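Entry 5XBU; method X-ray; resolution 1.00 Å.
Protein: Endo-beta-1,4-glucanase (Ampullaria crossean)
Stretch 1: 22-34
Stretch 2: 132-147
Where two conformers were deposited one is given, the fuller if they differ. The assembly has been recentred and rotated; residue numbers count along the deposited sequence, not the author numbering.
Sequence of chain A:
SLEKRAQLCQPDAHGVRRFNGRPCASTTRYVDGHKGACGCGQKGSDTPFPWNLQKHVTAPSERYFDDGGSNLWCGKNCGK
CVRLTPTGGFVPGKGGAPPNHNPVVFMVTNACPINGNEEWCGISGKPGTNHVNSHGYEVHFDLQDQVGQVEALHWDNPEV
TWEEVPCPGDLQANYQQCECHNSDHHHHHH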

# COMPACT_ATOMS: atom_id res chain seq x y z
N ARG A 22 -3.87 17.04 -0.34
CA ARG A 22 -3.32 15.77 -0.76
C ARG A 22 -4.23 14.62 -0.35
O ARG A 22 -4.85 14.67 0.71
CB ARG A 22 -1.95 15.57 -0.11
CG ARG A 22 -0.92 16.59 -0.59
CD ARG A 22 0.21 16.64 0.41
NE ARG A 22 1.36 17.45 0.02
CZ ARG A 22 1.45 18.77 0.18
NH1 ARG A 22 2.55 19.41 -0.17
NH2 ARG A 22 0.42 19.44 0.68
N PRO A 23 -4.34 13.57 -1.16
CA PRO A 23 -5.16 12.44 -0.77
C PRO A 23 -4.49 11.64 0.35
O PRO A 23 -3.27 11.46 0.36
CB PRO A 23 -5.22 11.60 -2.05
CG PRO A 23 -3.89 11.87 -2.70
CD PRO A 23 -3.64 13.35 -2.44
N CYS A 24 -5.32 11.14 1.26
CA CYS A 24 -4.83 10.27 2.30
C CYS A 24 -5.06 8.80 1.97
O CYS A 24 -5.91 8.44 1.16
CB CYS A 24 -5.48 10.63 3.63
SG CYS A 24 -5.07 12.34 4.05
N ALA A 25 -4.29 7.96 2.65
CA ALA A 25 -4.43 6.52 2.60
C ALA A 25 -4.38 5.99 4.02
O ALA A 25 -3.71 6.56 4.89
CB ALA A 25 -3.31 5.88 1.80
N SER A 26 -5.09 4.90 4.23
CA SER A 26 -4.87 4.08 5.42
C SER A 26 -3.76 3.08 5.15
O SER A 26 -3.42 2.78 4.00
CB SER A 26 -6.17 3.39 5.84
OG SER A 26 -6.87 2.84 4.73
N THR A 27 -3.18 2.58 6.24
CA THR A 27 -2.15 1.56 6.17
C THR A 27 -2.40 0.51 7.24
O THR A 27 -2.95 0.78 8.30
CB THR A 27 -0.72 2.14 6.31
OG1 THR A 27 -0.46 2.53 7.66
CG2 THR A 27 -0.42 3.29 5.38
N THR A 28 -1.93 -0.71 6.95
CA THR A 28 -1.80 -1.80 7.91
C THR A 28 -0.47 -2.48 7.64
O THR A 28 0.28 -2.08 6.73
CB THR A 28 -2.98 -2.79 7.83
OG1 THR A 28 -3.18 -3.22 6.48
CG2 THR A 28 -4.29 -2.21 8.37
N ARG A 29 -0.16 -3.53 8.39
CA ARG A 29 1.01 -4.34 8.11
C ARG A 29 0.56 -5.78 7.95
O ARG A 29 -0.45 -6.20 8.51
CB ARG A 29 2.09 -4.19 9.19
CG ARG A 29 1.59 -4.38 10.62
CD ARG A 29 2.70 -4.08 11.63
NE ARG A 29 2.27 -3.41 12.85
CZ ARG A 29 3.05 -3.32 13.92
NH1 ARG A 29 2.64 -2.69 15.01
NH2 ARG A 29 4.23 -3.91 13.89
N TYR A 30 1.32 -6.53 7.14
CA TYR A 30 1.00 -7.91 6.90
C TYR A 30 2.26 -8.72 6.79
O TYR A 30 3.35 -8.19 6.53
CB TYR A 30 0.15 -8.11 5.67
CG TYR A 30 0.86 -8.10 4.32
CD1 TYR A 30 1.35 -6.93 3.75
CD2 TYR A 30 1.01 -9.29 3.60
CE1 TYR A 30 1.94 -6.94 2.50
CE2 TYR A 30 1.62 -9.31 2.33
CZ TYR A 30 2.06 -8.12 1.80
OH TYR A 30 2.63 -8.17 0.55
N VAL A 31 2.03 -10.02 6.93
CA VAL A 31 2.99 -11.10 6.81
C VAL A 31 2.25 -12.31 6.25
O VAL A 31 1.12 -12.60 6.66
CB VAL A 31 3.46 -11.33 8.25
CG1 VAL A 31 3.14 -12.72 8.74
CG2 VAL A 31 4.84 -10.85 8.43
N ASP A 32 2.86 -13.03 5.29
CA ASP A 32 2.25 -14.27 4.79
C ASP A 32 3.22 -15.16 4.01
O ASP A 32 2.89 -16.29 3.66
CB ASP A 32 0.97 -14.01 3.97
CG ASP A 32 1.22 -13.31 2.63
OD1 ASP A 32 2.38 -13.20 2.19
OD2 ASP A 32 0.23 -12.86 2.02
N GLY A 33 4.41 -14.62 3.76
CA GLY A 33 5.51 -15.17 2.99
C GLY A 33 5.25 -15.65 1.58
O GLY A 33 6.06 -16.41 1.05
N HIS A 34 4.15 -15.23 0.95
CA HIS A 34 3.88 -15.62 -0.42
C HIS A 34 4.78 -14.84 -1.38
O HIS A 34 5.25 -13.74 -1.07
CB HIS A 34 2.43 -15.31 -0.80
CG HIS A 34 1.43 -16.20 -0.13
ND1 HIS A 34 1.58 -17.57 -0.10
CD2 HIS A 34 0.30 -15.92 0.56
CE1 HIS A 34 0.57 -18.10 0.57
NE2 HIS A 34 -0.22 -17.12 0.98
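Stretch 2, residues 132-147: VNSHGYEVHFDLQDQV

How does stretch 2 run against stretch 1? Its strand, which reaches Gln144, lies alongside strand 22-30 as a parallel neighbour in a sheet, the two N-to-C directions differing by 29° (signed crossing angle -29°) and the axes coming within 4.3 Å. Five bridges set the register, from Ser26 opposite His140 (CA to CA 4.9 Å) through Arg29 opposite Leu143 (4.5 Å, CA to CA) to Tyr30 opposite Gln144 (5.2 Å, CA to CA). As in parallel sheets, alternate residues bond to both neighbours of the residue they face, as Ser26 does to Val139 and Phe141: Phe141 N gives to Ser26 O at 3.0 Å, Thr28 N to Phe141 O at 3.2 Å, Leu143 N to Thr28 O at 2.8 Å, and Tyr30 N to Leu143 O at 3.0 Å. The ladder starts with a weak bond, Ser26 N to Val139 O at 3.4 Å, and closes with Asp145 N to Tyr30 O at 2.9 Å.

What lies around Ser26, which has 94 Å² covered by stretch 2? Before the strand, stretch 2 makes a type I turn from Asn133 to Gly136, and both Asn133 and Tyr137, just after it, touch the serine. Asn133 ND2 donates to Ser26 OG at 2.9 Å, while the same OG lies 2.7 Å from His140 ND1 in a hydrogen bond. The ring of Tyr137 packs close by, its CD2 3.5 Å from Ser26 CB, with Ala25 O and Ser26 N over one face; at its edge, CE1 meets Cys24 CB at 3.7 Å. A water joins the backbones here, donating to Cys24 O (2.7 Å from the water oxygen) and accepting from Glu138 N (2.9 Å from it).

How does Thr28 continue this polar row? Side chains alternate along the sheet, so Ser26, Thr28, His140 and Asp142 share one face. The imidazole spans the two hydroxyls at its edge: besides its ND1 contact with Ser26, His140 NE2 donates to Thr28 OG1 at 2.8 Å. Thr28 OG1 in turn donates to Asp142 OD1 at 2.7 Å, which links serine, histidine, threonine and aspartate in one chain of hydrogen bonds. On the other face the neighbours are largely apolar: Ala25 CB touches Phe141 CD2 at 3.7 Å, and Thr27 CB is 4.2 Å from Leu143 CD1.

Why does Tyr30 have the greatest covered area, 109 Å²? Its side chain, with chi1 at 81° (p), leans over stretch 2 on the face of Asp142 and Gln144. Tyr30 CB is 3.4 Å from Asp142 OD2, and Tyr30 OH comes to 3.7 Å from Gln144 NE2, so the residue is covered along its length. On the opposite face Arg29 NH2 forms a long salt bridge to Asp145 OD2 at 3.6 Å. Past the strand, Val31 CG2 rests 3.4 Å from Gln146 CA, and there the contact thins out.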

# COMPACT_ATOMS: atom_id res chain seq x y z
N VAL A 132 -14.34 4.95 -1.39
CA VAL A 132 -13.49 4.89 -0.21
C VAL A 132 -13.73 3.59 0.55
O VAL A 132 -14.74 2.90 0.36
CB VAL A 132 -13.72 6.11 0.71
CG1 VAL A 132 -13.28 7.35 0.02
CG2 VAL A 132 -15.17 6.17 1.22
N ASN A 133 -12.78 3.26 1.42
CA ASN A 133 -12.98 2.16 2.35
C ASN A 133 -13.86 2.59 3.52
O ASN A 133 -14.33 3.73 3.59
CB ASN A 133 -11.66 1.51 2.81
CG ASN A 133 -10.76 2.42 3.63
OD1 ASN A 133 -11.18 3.43 4.17
ND2 ASN A 133 -9.49 2.03 3.72
N SER A 134 -14.06 1.67 4.45
CA SER A 134 -14.96 1.88 5.57
C SER A 134 -14.48 2.99 6.50
O SER A 134 -15.25 3.42 7.35
CB SER A 134 -15.11 0.58 6.34
OG SER A 134 -13.93 0.25 7.05
N HIS A 135 -13.24 3.46 6.35
CA HIS A 135 -12.68 4.52 7.17
C HIS A 135 -12.51 5.82 6.40
O HIS A 135 -11.99 6.79 6.96
CB HIS A 135 -11.38 4.06 7.81
CG HIS A 135 -11.60 2.91 8.74
ND1 HIS A 135 -12.44 3.00 9.83
CD2 HIS A 135 -11.15 1.63 8.71
CE1 HIS A 135 -12.46 1.84 10.45
NE2 HIS A 135 -11.69 0.99 9.80
N GLY A 136 -12.96 5.86 5.13
CA GLY A 136 -12.98 7.09 4.37
C GLY A 136 -11.78 7.35 3.50
O GLY A 136 -11.65 8.47 2.99
N TYR A 137 -10.95 6.34 3.24
CA TYR A 137 -9.75 6.54 2.42
C TYR A 137 -9.95 5.96 1.03
O TYR A 137 -10.50 4.86 0.87
CB TYR A 137 -8.51 5.91 3.08
CG TYR A 137 -8.26 6.51 4.44
CD1 TYR A 137 -7.66 7.74 4.55
CD2 TYR A 137 -8.67 5.84 5.57
CE1 TYR A 137 -7.47 8.34 5.80
CE2 TYR A 137 -8.49 6.43 6.84
CZ TYR A 137 -7.87 7.66 6.93
OH TYR A 137 -7.73 8.21 8.20
N GLU A 138 -9.43 6.67 0.04
CA GLU A 138 -9.55 6.23 -1.36
C GLU A 138 -8.66 5.06 -1.73
O GLU A 138 -8.82 4.51 -2.82
CB GLU A 138 -9.29 7.37 -2.33
CG GLU A 138 -7.87 7.84 -2.35
CD GLU A 138 -7.54 8.83 -3.44
OE1 GLU A 138 -8.48 9.36 -4.10
OE2 GLU A 138 -6.33 9.06 -3.67
N VAL A 139 -7.67 4.75 -0.90
CA VAL A 139 -6.73 3.68 -1.16
C VAL A 139 -6.18 3.22 0.18
O VAL A 139 -6.16 3.99 1.16
CB VAL A 139 -5.61 4.14 -2.12
CG1 VAL A 139 -4.71 5.16 -1.50
CG2 VAL A 139 -4.83 2.97 -2.69
N HIS A 140 -5.74 1.97 0.21
CA HIS A 140 -5.13 1.36 1.38
C HIS A 140 -3.80 0.74 0.97
O HIS A 140 -3.72 0.10 -0.08
CB HIS A 140 -6.03 0.29 1.96
CG HIS A 140 -5.52 -0.26 3.24
ND1 HIS A 140 -5.68 0.43 4.41
CD2 HIS A 140 -4.82 -1.39 3.50
CE1 HIS A 140 -5.09 -0.27 5.36
NE2 HIS A 140 -4.56 -1.38 4.85
N PHE A 141 -2.79 0.87 1.81
CA PHE A 141 -1.49 0.21 1.61
C PHE A 141 -1.23 -0.76 2.74
O PHE A 141 -1.04 -0.34 3.89
CB PHE A 141 -0.36 1.22 1.44
CG PHE A 141 -0.54 2.06 0.22
CD1 PHE A 141 -0.29 1.52 -1.05
CD2 PHE A 141 -1.02 3.37 0.30
CE1 PHE A 141 -0.51 2.26 -2.19
CE2 PHE A 141 -1.22 4.11 -0.86
CZ PHE A 141 -0.98 3.57 -2.09
N ASP A 142 -1.18 -2.05 2.43
CA ASP A 142 -0.77 -3.07 3.38
C ASP A 142 0.74 -3.20 3.26
O ASP A 142 1.26 -3.44 2.17
CB ASP A 142 -1.50 -4.38 3.09
CG ASP A 142 -1.73 -5.23 4.33
OD1 ASP A 142 -1.30 -4.85 5.43
OD2 ASP A 142 -2.36 -6.30 4.15
N LEU A 143 1.45 -3.03 4.36
CA LEU A 143 2.90 -2.90 4.31
C LEU A 143 3.55 -4.20 4.79
O LEU A 143 3.29 -4.66 5.90
CB LEU A 143 3.36 -1.72 5.20
CG LEU A 143 2.62 -0.39 4.90
CD1 LEU A 143 3.14 0.67 5.82
CD2 LEU A 143 2.79 0.03 3.44
N GLN A 144 4.42 -4.77 3.96
CA GLN A 144 5.12 -6.01 4.30
C GLN A 144 5.98 -5.80 5.54
O GLN A 144 6.77 -4.85 5.61
CB GLN A 144 6.00 -6.39 3.12
CG GLN A 144 6.89 -7.62 3.33
CD GLN A 144 6.12 -8.88 3.55
OE1 GLN A 144 6.04 -9.39 4.67
NE2 GLN A 144 5.53 -9.41 2.46
N ASP A 145 5.86 -6.72 6.50
CA ASP A 145 6.56 -6.59 7.78
C ASP A 145 7.26 -7.88 8.18
O ASP A 145 7.57 -8.06 9.36
CB ASP A 145 5.59 -6.13 8.89
CG ASP A 145 6.30 -5.62 10.16
OD1 ASP A 145 7.37 -4.96 10.09
OD2 ASP A 145 5.77 -5.89 11.26
N GLN A 146 7.54 -8.78 7.22
CA GLN A 146 8.07 -10.11 7.56
C GLN A 146 9.29 -10.02 8.45
O GLN A 146 9.45 -10.84 9.37
CB GLN A 146 8.38 -10.91 6.29
CG GLN A 146 9.10 -12.26 6.53
CD GLN A 146 8.29 -13.49 6.13
OE1 GLN A 146 7.08 -13.47 6.08
NE2 GLN A 146 8.99 -14.59 5.88
N VAL A 147 10.19 -9.06 8.21
CA VAL A 147 11.43 -8.95 8.98
C VAL A 147 11.42 -7.75 9.92
O VAL A 147 12.48 -7.30 10.40
CB VAL A 147 12.67 -8.98 8.08
CG1 VAL A 147 12.63 -10.20 7.19
CG2 VAL A 147 12.82 -7.70 7.26
O HOH W 1 -8.46 9.22 0.87
O HOH W 2 -3.08 -7.11 6.77
O HOH W 3 4.31 -11.57 0.61